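Heterodimeric restriction endonuclease R.BspD6I small subunit (Bacillus sp., PDB 2P14) probably serves as the DNA-cleaving catalytic subunit of a heterodimeric type IIS restriction endonuclease, acting in complex with a site-specific nickase. Local coordinates at residues 78-83 with 111-117; 69-73 with 93-97; 21-25 with 72-76; 130-134 with 177-181. All blocks are in the same frame, centred on the assembly; numbering follows the deposited sequence. Where two conformers were deposited one is given.

Contact 1 (78-83 with 111-117); sequences IGEKQL and KSIDLSF
Build two helix starts side by side: 78-83 runs from an extended Ile78 through Gly79, with positive phi (75°), into helix 80-98, while 112-114 is extended and leads into helix 115-121. Gly79 pairs with Asp114 (CA-CA 5.2 Å) and Leu83 with Phe117 (CA-CA 4.5 Å). Gln82 is the key side chain. With chi1 and chi2 both t it reaches straight across: its OE1 accepts from Asp114 N at 2.9 Å and its NE2 donates to Ser112 O at 2.9 Å, so the amide bridges alternate residues like a neighbouring strand. NE2 also meets Thr77 O. Asp114, chi1 t, turns back as N-cap, its OD2 accepting from Phe117 N at 3.0 Å. Gln82 CG lies over a face of the Phe117 ring, and Leu83 CB is 4.3 Å from Phe117 CB. A water bridges Gly79 N (2.8 Å) and Ser112 OG (3.0 Å). So one buried amide, both its ends engaged by main-chain groups, ties the start of helix 80-98 to the extended lead-in of helix 115-121.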
# COMPACT_ATOMS: atom_id res chain seq x y z
N ILE A 78 -4.99 8.35 -11.26
CA ILE A 78 -5.88 9.15 -10.45
C ILE A 78 -7.27 9.26 -11.08
O ILE A 78 -7.45 8.96 -12.25
CB ILE A 78 -5.32 10.58 -10.18
CG1 ILE A 78 -5.16 11.38 -11.49
CG2 ILE A 78 -4.02 10.49 -9.34
CD1 ILE A 78 -5.01 12.89 -11.28
N GLY A 79 -8.24 9.70 -10.29
CA GLY A 79 -9.60 9.90 -10.78
C GLY A 79 -10.35 8.59 -10.98
O GLY A 79 -9.99 7.56 -10.39
N GLU A 80 -11.43 8.63 -11.77
CA GLU A 80 -12.21 7.41 -12.01
C GLU A 80 -11.42 6.28 -12.66
O GLU A 80 -11.78 5.12 -12.47
CB GLU A 80 -13.49 7.71 -12.79
CG GLU A 80 -14.79 7.73 -11.95
CD GLU A 80 -15.70 6.53 -12.21
OE1 GLU A 80 -16.10 6.33 -13.38
OE2 GLU A 80 -16.02 5.79 -11.24
N LYS A 81 -10.35 6.59 -13.39
CA LYS A 81 -9.48 5.56 -13.95
C LYS A 81 -8.81 4.74 -12.83
O LYS A 81 -8.41 3.59 -13.06
CB LYS A 81 -8.43 6.14 -14.89
CG LYS A 81 -9.00 6.63 -16.22
CD LYS A 81 -8.10 7.71 -16.79
CE LYS A 81 -6.98 7.14 -17.62
NZ LYS A 81 -7.45 6.80 -19.00
N GLN A 82 -8.68 5.31 -11.64
CA GLN A 82 -8.14 4.53 -10.53
C GLN A 82 -9.07 3.35 -10.20
O GLN A 82 -8.61 2.22 -10.01
CB GLN A 82 -7.91 5.44 -9.33
CG GLN A 82 -7.24 4.76 -8.16
CD GLN A 82 -7.05 5.75 -7.06
OE1 GLN A 82 -7.91 5.90 -6.20
NE2 GLN A 82 -5.91 6.41 -7.05
N LEU A 83 -10.38 3.63 -10.12
CA LEU A 83 -11.35 2.57 -9.99
C LEU A 83 -11.32 1.57 -11.15
O LEU A 83 -11.19 0.36 -10.94
CB LEU A 83 -12.77 3.12 -9.80
CG LEU A 83 -13.84 2.02 -9.80
CD1 LEU A 83 -13.71 1.08 -8.63
CD2 LEU A 83 -15.22 2.66 -9.82
N LYS A 111 -1.24 8.61 -5.59
CA LYS A 111 -0.97 10.06 -5.42
C LYS A 111 -2.15 10.76 -4.75
O LYS A 111 -1.99 11.66 -3.92
CB LYS A 111 -0.72 10.73 -6.78
CG LYS A 111 0.58 10.28 -7.42
CD LYS A 111 1.01 11.25 -8.51
CE LYS A 111 0.00 11.33 -9.64
NZ LYS A 111 0.48 12.28 -10.69
N SER A 112 -3.34 10.30 -5.12
CA SER A 112 -4.57 10.79 -4.54
C SER A 112 -5.56 9.66 -4.62
O SER A 112 -5.49 8.84 -5.54
CB SER A 112 -5.07 12.02 -5.29
OG SER A 112 -5.21 11.72 -6.66
N ILE A 113 -6.47 9.60 -3.64
CA ILE A 113 -7.41 8.47 -3.57
C ILE A 113 -8.76 8.92 -4.13
O ILE A 113 -9.36 9.89 -3.62
CB ILE A 113 -7.58 7.95 -2.11
CG1 ILE A 113 -6.21 7.61 -1.51
CG2 ILE A 113 -8.56 6.74 -2.08
CD1 ILE A 113 -5.42 6.57 -2.34
N ASP A 114 -9.22 8.23 -5.17
CA ASP A 114 -10.49 8.59 -5.81
C ASP A 114 -11.65 8.07 -4.96
O ASP A 114 -11.60 6.96 -4.43
CB ASP A 114 -10.51 8.01 -7.21
CG ASP A 114 -11.85 8.15 -7.88
OD1 ASP A 114 -12.15 9.28 -8.30
OD2 ASP A 114 -12.57 7.13 -7.96
N LEU A 115 -12.71 8.87 -4.84
CA LEU A 115 -13.84 8.49 -4.00
C LEU A 115 -14.57 7.23 -4.52
O LEU A 115 -14.96 6.39 -3.74
CB LEU A 115 -14.79 9.67 -3.88
CG LEU A 115 -15.63 9.80 -2.63
CD1 LEU A 115 -14.79 9.88 -1.35
CD2 LEU A 115 -16.46 11.08 -2.83
N SER A 116 -14.73 7.08 -5.85
CA SER A 116 -15.36 5.87 -6.37
C SER A 116 -14.52 4.63 -6.08
O SER A 116 -15.06 3.58 -5.77
CB SER A 116 -15.63 5.98 -7.87
OG SER A 116 -16.46 7.08 -8.13
N PHE A 117 -13.20 4.75 -6.18
CA PHE A 117 -12.30 3.67 -5.77
C PHE A 117 -12.47 3.35 -4.27
O PHE A 117 -12.56 2.20 -3.90
CB PHE A 117 -10.85 4.07 -6.06
CG PHE A 117 -9.83 3.04 -5.62
CD1 PHE A 117 -9.60 1.87 -6.36
CD2 PHE A 117 -9.10 3.24 -4.44
CE1 PHE A 117 -8.65 0.95 -5.94
CE2 PHE A 117 -8.17 2.32 -4.02
CZ PHE A 117 -7.93 1.18 -4.78
O HOH W 1 -7.49 9.94 -7.60

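Contact 2 (69-73 with 93-97); sequences SILIE and HLQEY. With SO4 (sulfate ion), chain C.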
# COMPACT_ATOMS: atom_id res chain seq x y z
N SER A 69 -0.04 -10.37 7.15
CA SER A 69 0.61 -9.96 5.91
C SER A 69 0.02 -8.64 5.41
O SER A 69 -1.13 -8.31 5.72
CB SER A 69 0.42 -11.06 4.86
OG SER A 69 1.05 -12.24 5.35
N ILE A 70 0.79 -7.94 4.58
CA ILE A 70 0.29 -6.77 3.87
C ILE A 70 0.58 -6.96 2.40
O ILE A 70 1.71 -7.25 2.03
CB ILE A 70 0.95 -5.45 4.30
CG1 ILE A 70 0.96 -5.28 5.83
CG2 ILE A 70 0.22 -4.27 3.67
CD1 ILE A 70 1.79 -4.06 6.26
N LEU A 71 -0.49 -6.87 1.61
CA LEU A 71 -0.33 -6.84 0.15
C LEU A 71 -0.27 -5.36 -0.17
O LEU A 71 -1.15 -4.60 0.21
CB LEU A 71 -1.53 -7.46 -0.54
CG LEU A 71 -1.64 -8.98 -0.58
CD1 LEU A 71 -1.91 -9.48 0.85
CD2 LEU A 71 -2.73 -9.42 -1.49
N ILE A 72 0.76 -4.93 -0.91
CA ILE A 72 0.91 -3.53 -1.22
C ILE A 72 0.70 -3.35 -2.73
O ILE A 72 1.34 -4.03 -3.56
CB ILE A 72 2.27 -2.99 -0.78
CG1 ILE A 72 2.45 -3.19 0.75
CG2 ILE A 72 2.33 -1.51 -1.09
CD1 ILE A 72 3.67 -3.96 1.07
N GLU A 73 -0.26 -2.49 -3.06
CA GLU A 73 -0.66 -2.21 -4.45
C GLU A 73 -0.36 -0.74 -4.71
O GLU A 73 -0.83 0.09 -3.98
CB GLU A 73 -2.14 -2.51 -4.66
CG GLU A 73 -2.55 -3.91 -4.21
CD GLU A 73 -2.21 -5.01 -5.18
OE1 GLU A 73 -1.35 -4.86 -6.10
OE2 GLU A 73 -2.80 -6.07 -5.01
N HIS A 93 -6.75 -9.71 -5.65
CA HIS A 93 -5.52 -10.24 -5.08
C HIS A 93 -5.69 -10.56 -3.60
O HIS A 93 -5.17 -11.57 -3.11
CB HIS A 93 -4.35 -9.26 -5.23
CG HIS A 93 -4.00 -8.94 -6.65
ND1 HIS A 93 -3.33 -7.78 -6.98
CD2 HIS A 93 -4.24 -9.60 -7.81
CE1 HIS A 93 -3.14 -7.76 -8.29
NE2 HIS A 93 -3.69 -8.84 -8.82
N LEU A 94 -6.40 -9.68 -2.90
CA LEU A 94 -6.60 -9.89 -1.47
C LEU A 94 -7.47 -11.12 -1.23
O LEU A 94 -7.17 -11.89 -0.32
CB LEU A 94 -7.21 -8.65 -0.82
CG LEU A 94 -7.32 -8.69 0.73
CD1 LEU A 94 -6.01 -9.03 1.42
CD2 LEU A 94 -7.79 -7.35 1.19
N GLN A 95 -8.53 -11.24 -2.00
CA GLN A 95 -9.42 -12.41 -1.87
C GLN A 95 -8.63 -13.68 -2.04
O GLN A 95 -8.74 -14.63 -1.26
CB GLN A 95 -10.52 -12.36 -2.93
CG GLN A 95 -11.63 -11.37 -2.68
CD GLN A 95 -12.63 -11.32 -3.83
OE1 GLN A 95 -12.31 -11.65 -4.98
NE2 GLN A 95 -13.84 -10.88 -3.52
N GLU A 96 -7.79 -13.70 -3.07
CA GLU A 96 -6.98 -14.88 -3.33
C GLU A 96 -6.04 -15.20 -2.18
O GLU A 96 -5.92 -16.36 -1.76
CB GLU A 96 -6.22 -14.69 -4.64
CG GLU A 96 -7.15 -14.81 -5.84
CD GLU A 96 -7.64 -16.24 -6.08
OE1 GLU A 96 -6.92 -17.20 -5.72
OE2 GLU A 96 -8.75 -16.40 -6.65
N TYR A 97 -5.35 -14.18 -1.68
CA TYR A 97 -4.42 -14.42 -0.59
C TYR A 97 -5.17 -14.91 0.64
O TYR A 97 -4.66 -15.78 1.37
CB TYR A 97 -3.64 -13.13 -0.25
CG TYR A 97 -2.54 -13.39 0.75
CD1 TYR A 97 -1.29 -13.85 0.33
CD2 TYR A 97 -2.77 -13.23 2.12
CE1 TYR A 97 -0.27 -14.11 1.25
CE2 TYR A 97 -1.78 -13.48 3.05
CZ TYR A 97 -0.53 -13.92 2.62
OH TYR A 97 0.46 -14.18 3.54
S SO4 C . -3.27 -7.97 -12.32
O1 SO4 C . -4.00 -9.00 -11.57
O2 SO4 C . -4.25 -7.15 -13.04
O3 SO4 C . -2.34 -8.62 -13.25
O4 SO4 C . -2.53 -7.14 -11.36
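Start at Glu73, the C-terminal end of the strand segment, where His93 uses both ring nitrogens. ND1 of His93 donates to OE2 of Glu73 at 2.7 Å, nearly straight at 166°, and NE2 of His93 donates to O1 of the sulfate at 2.8 Å. Acting as donor on both sides, the imidazole is probably in its charged form, sitting between two anionic groups. The carboxylate has a second partner, since OE1 of Glu73 takes the backbone N of Asp60; the sulfate, probably from the crystallisation liquor, is also held by Gly57 N. At the N-terminal end, OG of Ser69 and OH of Tyr97 are hydrogen-bonded at 2.7 Å, and the tyrosine hydroxyl also bonds to Glu64 OE2.

Between these polar ends Leu71 fills the gap. Its CD1 lies over the face of the Tyr97 ring, 4.3 Å from the centroid in a CH-pi contact, and 4.2 Å from Leu94 CD1, while its CD2 comes within 3.6 Å of His93 O. Ser69 bonds through its backbone to Glu103 and Tyr105, and Leu71 to Tyr105 and Leu107. The axes approach to 10.0 Å at 157°, nearly antiparallel, as expected where a helix packs back over the first strand of a beta-alpha-beta crossover, here 69-75, 80-98 and 104-110. This is a core element of the PD-(D/E)XK nuclease fold, in which Asp60 and Glu73 probably match the family's acidic positions.

Contact 3 (21-25 with 72-76); sequences FEWNT and IECSL
Lay helix 21-25 across the extended strand 72-75 with the short axes 8.3 Å apart at closest and their N-to-C directions at 142°. The nearest backbone pair is Glu22 and Cys74, 5.6 Å between CA atoms. Helix 17-32 packs here on the face of strand 69-75 opposite helix 80-98, in a PD-(D/E)XK-type alpha/beta core.

Apolar and aromatic contacts do most of the work. Phe21 (chi1 t, chi2 54°) sets its ring beside Cys74, Ser75 and Leu76: Leu76, in the mt rotamer, places CD2 squarely over one face, 3.6 Å from the ring centroid and 8° off the normal, a CH-pi contact. CB of Cys74 lies 3.7 Å from Phe21 CD2, and Cys74 SG makes an oblique sulfur-aromatic contact, 5.3 Å from the same centroid. One turn on, Thr25 CG2 packs at 3.8 Å on Ile72 CG2.

Among polar groups, Thr25 (chi1 m) folds its OG1 back to donate to Phe21 O at 2.9 Å; Tyr8 OH is its other partner. Thr25 OG1 is also 3.6 Å from Cys74 SG. A water stands 2.9 Å from Glu22 OE1 and 3.1 Å from Cys74 O, placed to donate to either, although other acceptors compete.

The helix therefore holds one face of the central sheet by apolar, ring and sulfur contacts rather than direct hydrogen bonds, with one water between Glu22 OE1 and Cys74 O.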
# COMPACT_ATOMS: atom_id res chain seq x y z
N PHE A 21 7.79 3.63 -8.98
CA PHE A 21 6.89 3.87 -7.84
C PHE A 21 6.75 2.62 -7.00
O PHE A 21 6.90 2.66 -5.76
CB PHE A 21 5.53 4.34 -8.39
CG PHE A 21 4.59 4.87 -7.36
CD1 PHE A 21 4.97 5.88 -6.48
CD2 PHE A 21 3.30 4.36 -7.28
CE1 PHE A 21 4.05 6.38 -5.53
CE2 PHE A 21 2.39 4.83 -6.33
CZ PHE A 21 2.75 5.85 -5.48
N GLU A 22 6.49 1.48 -7.65
CA GLU A 22 6.37 0.21 -6.89
C GLU A 22 7.72 -0.16 -6.27
O GLU A 22 7.80 -0.56 -5.10
CB GLU A 22 5.79 -0.93 -7.76
CG GLU A 22 6.66 -1.43 -8.90
CD GLU A 22 5.94 -2.42 -9.81
OE1 GLU A 22 4.82 -2.85 -9.47
OE2 GLU A 22 6.52 -2.78 -10.87
N TRP A 23 8.80 0.05 -7.03
CA TRP A 23 10.12 -0.23 -6.50
C TRP A 23 10.47 0.60 -5.27
O TRP A 23 11.01 0.08 -4.28
CB TRP A 23 11.16 -0.01 -7.60
CG TRP A 23 12.60 -0.09 -7.14
CD1 TRP A 23 13.30 -1.22 -6.83
CD2 TRP A 23 13.50 1.01 -6.95
NE1 TRP A 23 14.60 -0.89 -6.48
CE2 TRP A 23 14.75 0.47 -6.54
CE3 TRP A 23 13.38 2.40 -7.12
CZ2 TRP A 23 15.87 1.28 -6.29
CZ3 TRP A 23 14.48 3.20 -6.85
CH2 TRP A 23 15.72 2.64 -6.44
N ASN A 24 10.11 1.89 -5.30
CA ASN A 24 10.47 2.75 -4.20
C ASN A 24 9.70 2.35 -2.94
O ASN A 24 10.24 2.41 -1.80
CB ASN A 24 10.21 4.21 -4.52
CG ASN A 24 11.05 5.11 -3.66
OD1 ASN A 24 12.27 4.88 -3.51
ND2 ASN A 24 10.44 6.12 -3.05
N THR A 25 8.47 1.91 -3.15
CA THR A 25 7.64 1.46 -2.05
C THR A 25 8.22 0.16 -1.43
O THR A 25 8.30 -0.01 -0.21
CB THR A 25 6.19 1.30 -2.53
OG1 THR A 25 5.74 2.54 -3.08
CG2 THR A 25 5.31 0.90 -1.33
N ILE A 72 0.76 -4.93 -0.91
CA ILE A 72 0.91 -3.53 -1.22
C ILE A 72 0.70 -3.35 -2.73
O ILE A 72 1.34 -4.03 -3.56
CB ILE A 72 2.27 -2.99 -0.78
CG1 ILE A 72 2.45 -3.19 0.75
CG2 ILE A 72 2.33 -1.51 -1.09
CD1 ILE A 72 3.67 -3.96 1.07
N GLU A 73 -0.26 -2.49 -3.06
CA GLU A 73 -0.66 -2.21 -4.45
C GLU A 73 -0.36 -0.74 -4.71
O GLU A 73 -0.83 0.09 -3.98
CB GLU A 73 -2.14 -2.51 -4.66
CG GLU A 73 -2.55 -3.91 -4.21
CD GLU A 73 -2.21 -5.01 -5.18
OE1 GLU A 73 -1.35 -4.86 -6.10
OE2 GLU A 73 -2.80 -6.07 -5.01
N CYS A 74 0.42 -0.44 -5.75
CA CYS A 74 0.89 0.90 -6.01
C CYS A 74 0.31 1.35 -7.35
O CYS A 74 0.35 0.60 -8.34
CB CYS A 74 2.42 0.90 -6.16
SG CYS A 74 3.21 0.44 -4.58
N SER A 75 -0.23 2.56 -7.39
CA SER A 75 -0.70 3.10 -8.67
C SER A 75 -0.57 4.61 -8.73
O SER A 75 -0.94 5.31 -7.80
CB SER A 75 -2.18 2.76 -8.88
OG SER A 75 -2.56 3.20 -10.19
N LEU A 76 -0.07 5.09 -9.87
CA LEU A 76 0.00 6.52 -10.15
C LEU A 76 -1.27 7.05 -10.83
O LEU A 76 -1.41 8.26 -11.07
CB LEU A 76 1.23 6.83 -11.00
CG LEU A 76 2.58 6.61 -10.32
CD1 LEU A 76 3.74 6.80 -11.31
CD2 LEU A 76 2.75 7.53 -9.11
O HOH W 2 2.60 -1.01 -9.67

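Contact 4 (130-134 with 177-181); sequences VIPLT and WLTFI
Pro132 is the bump around which this interface is shaped. Set strand 130-134 and helix 177-181 with their axes 9.7 Å apart at closest and their N-to-C directions at 58°, so that Pro132 faces Leu178 (CA-CA 8.3 Å) and Leu133 faces Ile181 (CA-CA 7.8 Å). The hollow that takes the proline ring is made by three helix side chains. Trp177 (chi1 t, chi2 26°) turns one face of its indole to the proline ring, with Pro132 CG over it and CZ2 of Trp177 3.5 Å from Pro132 CD; Leu178, rotamer mt, brings CD2 to 3.9 Å from Pro132 CG; Ile181, also mt, pushes CD1 to 4.0 Å from Pro132 CD and 3.6 Å from Pro132 O.

The strand is the outermost on its side of the mixed sheet, in the PD-(D/E)XK-type core of the protein. Its backbone bonds through Ile131 and Leu133 to strand 104-110, and helix 174-184 flanks its other edge, where proline offers no N-H.

Val130 O abuts the edge of the indole, 3.3 Å from Trp177 CH2, and Trp177 NE1 is hydrogen-bonded to Leu164 O. Past the proline, Leu133, mt again, reaches Ile181, its CD2 3.7 Å from Ile181 CG2. Ile121 of helix 115-121 touches Val130, Pro132 and Trp177, and Leu115 of that helix meets Leu178.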
# COMPACT_ATOMS: atom_id res chain seq x y z
N VAL A 130 -8.96 -3.16 2.90
CA VAL A 130 -8.04 -2.38 2.09
C VAL A 130 -7.91 -1.00 2.72
O VAL A 130 -8.93 -0.31 2.96
CB VAL A 130 -8.49 -2.27 0.62
CG1 VAL A 130 -7.44 -1.47 -0.17
CG2 VAL A 130 -8.69 -3.67 -0.02
N ILE A 131 -6.68 -0.57 2.97
CA ILE A 131 -6.47 0.78 3.49
C ILE A 131 -5.76 1.61 2.43
O ILE A 131 -4.59 1.33 2.11
CB ILE A 131 -5.64 0.79 4.80
CG1 ILE A 131 -6.29 -0.09 5.88
CG2 ILE A 131 -5.51 2.23 5.29
CD1 ILE A 131 -5.86 -1.57 5.82
N PRO A 132 -6.45 2.64 1.90
CA PRO A 132 -5.85 3.51 0.88
C PRO A 132 -5.09 4.65 1.52
O PRO A 132 -5.64 5.33 2.40
CB PRO A 132 -7.08 4.07 0.13
CG PRO A 132 -8.12 4.20 1.26
CD PRO A 132 -7.83 3.06 2.24
N LEU A 133 -3.84 4.87 1.08
CA LEU A 133 -3.05 6.00 1.55
C LEU A 133 -2.54 6.79 0.36
O LEU A 133 -2.15 6.20 -0.68
CB LEU A 133 -1.84 5.53 2.37
CG LEU A 133 -2.10 4.80 3.69
CD1 LEU A 133 -0.77 4.50 4.42
CD2 LEU A 133 -3.04 5.58 4.62
N THR A 134 -2.48 8.11 0.50
CA THR A 134 -1.72 8.90 -0.47
C THR A 134 -0.25 8.78 -0.14
O THR A 134 0.15 8.41 0.99
CB THR A 134 -2.09 10.38 -0.45
OG1 THR A 134 -1.68 10.92 0.81
CG2 THR A 134 -3.58 10.56 -0.70
N TRP A 177 -14.51 8.40 5.74
CA TRP A 177 -13.38 7.53 5.92
C TRP A 177 -12.11 8.22 5.45
O TRP A 177 -11.08 8.22 6.17
CB TRP A 177 -13.59 6.26 5.07
CG TRP A 177 -12.52 5.19 5.17
CD1 TRP A 177 -11.65 4.97 6.22
CD2 TRP A 177 -12.24 4.19 4.19
NE1 TRP A 177 -10.88 3.87 5.96
CE2 TRP A 177 -11.21 3.37 4.72
CE3 TRP A 177 -12.76 3.89 2.91
CZ2 TRP A 177 -10.70 2.27 4.02
CZ3 TRP A 177 -12.25 2.80 2.22
CH2 TRP A 177 -11.23 2.01 2.77
N LEU A 178 -12.14 8.76 4.23
CA LEU A 178 -10.94 9.39 3.73
C LEU A 178 -10.55 10.63 4.56
O LEU A 178 -9.35 10.92 4.77
CB LEU A 178 -11.07 9.75 2.25
CG LEU A 178 -11.24 8.61 1.24
CD1 LEU A 178 -11.24 9.19 -0.21
CD2 LEU A 178 -10.17 7.48 1.42
N THR A 179 -11.55 11.36 5.05
CA THR A 179 -11.29 12.47 5.98
C THR A 179 -10.58 11.99 7.25
O THR A 179 -9.62 12.61 7.70
CB THR A 179 -12.59 13.20 6.34
OG1 THR A 179 -13.18 13.71 5.12
CG2 THR A 179 -12.32 14.37 7.33
N PHE A 180 -11.01 10.85 7.76
CA PHE A 180 -10.40 10.33 8.98
C PHE A 180 -8.93 10.00 8.76
O PHE A 180 -8.07 10.27 9.61
CB PHE A 180 -11.15 9.10 9.46
CG PHE A 180 -10.51 8.45 10.64
CD1 PHE A 180 -10.79 8.92 11.93
CD2 PHE A 180 -9.63 7.37 10.48
CE1 PHE A 180 -10.18 8.35 13.02
CE2 PHE A 180 -9.04 6.78 11.58
CZ PHE A 180 -9.31 7.26 12.86
N ILE A 181 -8.63 9.38 7.62
CA ILE A 181 -7.24 9.01 7.34
C ILE A 181 -6.35 10.24 7.25
O ILE A 181 -5.28 10.31 7.89
CB ILE A 181 -7.18 8.16 6.07
CG1 ILE A 181 -7.92 6.85 6.29
CG2 ILE A 181 -5.73 7.87 5.68
CD1 ILE A 181 -8.04 5.96 5.03

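Contacts 2 and 3 share Ile72 and Glu73 and use strand 69-75 from its two faces: Glu73 turns to His93, while Ile72 turns to Thr25. Their centres are 14 Å apart. The sulfate on His93 and a second one about 5 Å from the side chain of Glu22 may mark a pocket near the probable nuclease site. Contact 1 shares helix 80-98 with contact 2, centres 19 Å apart, and touches contact 3 where Lys111 CE lies 3.7 Å from Leu76 O. It also packs on contact 4, Ile113 CG2 being 3.8 Å from Pro132 CB. Contacts 2 and 4 meet through Leu94 CD2 and Val130 CG2, 4.0 Å apart.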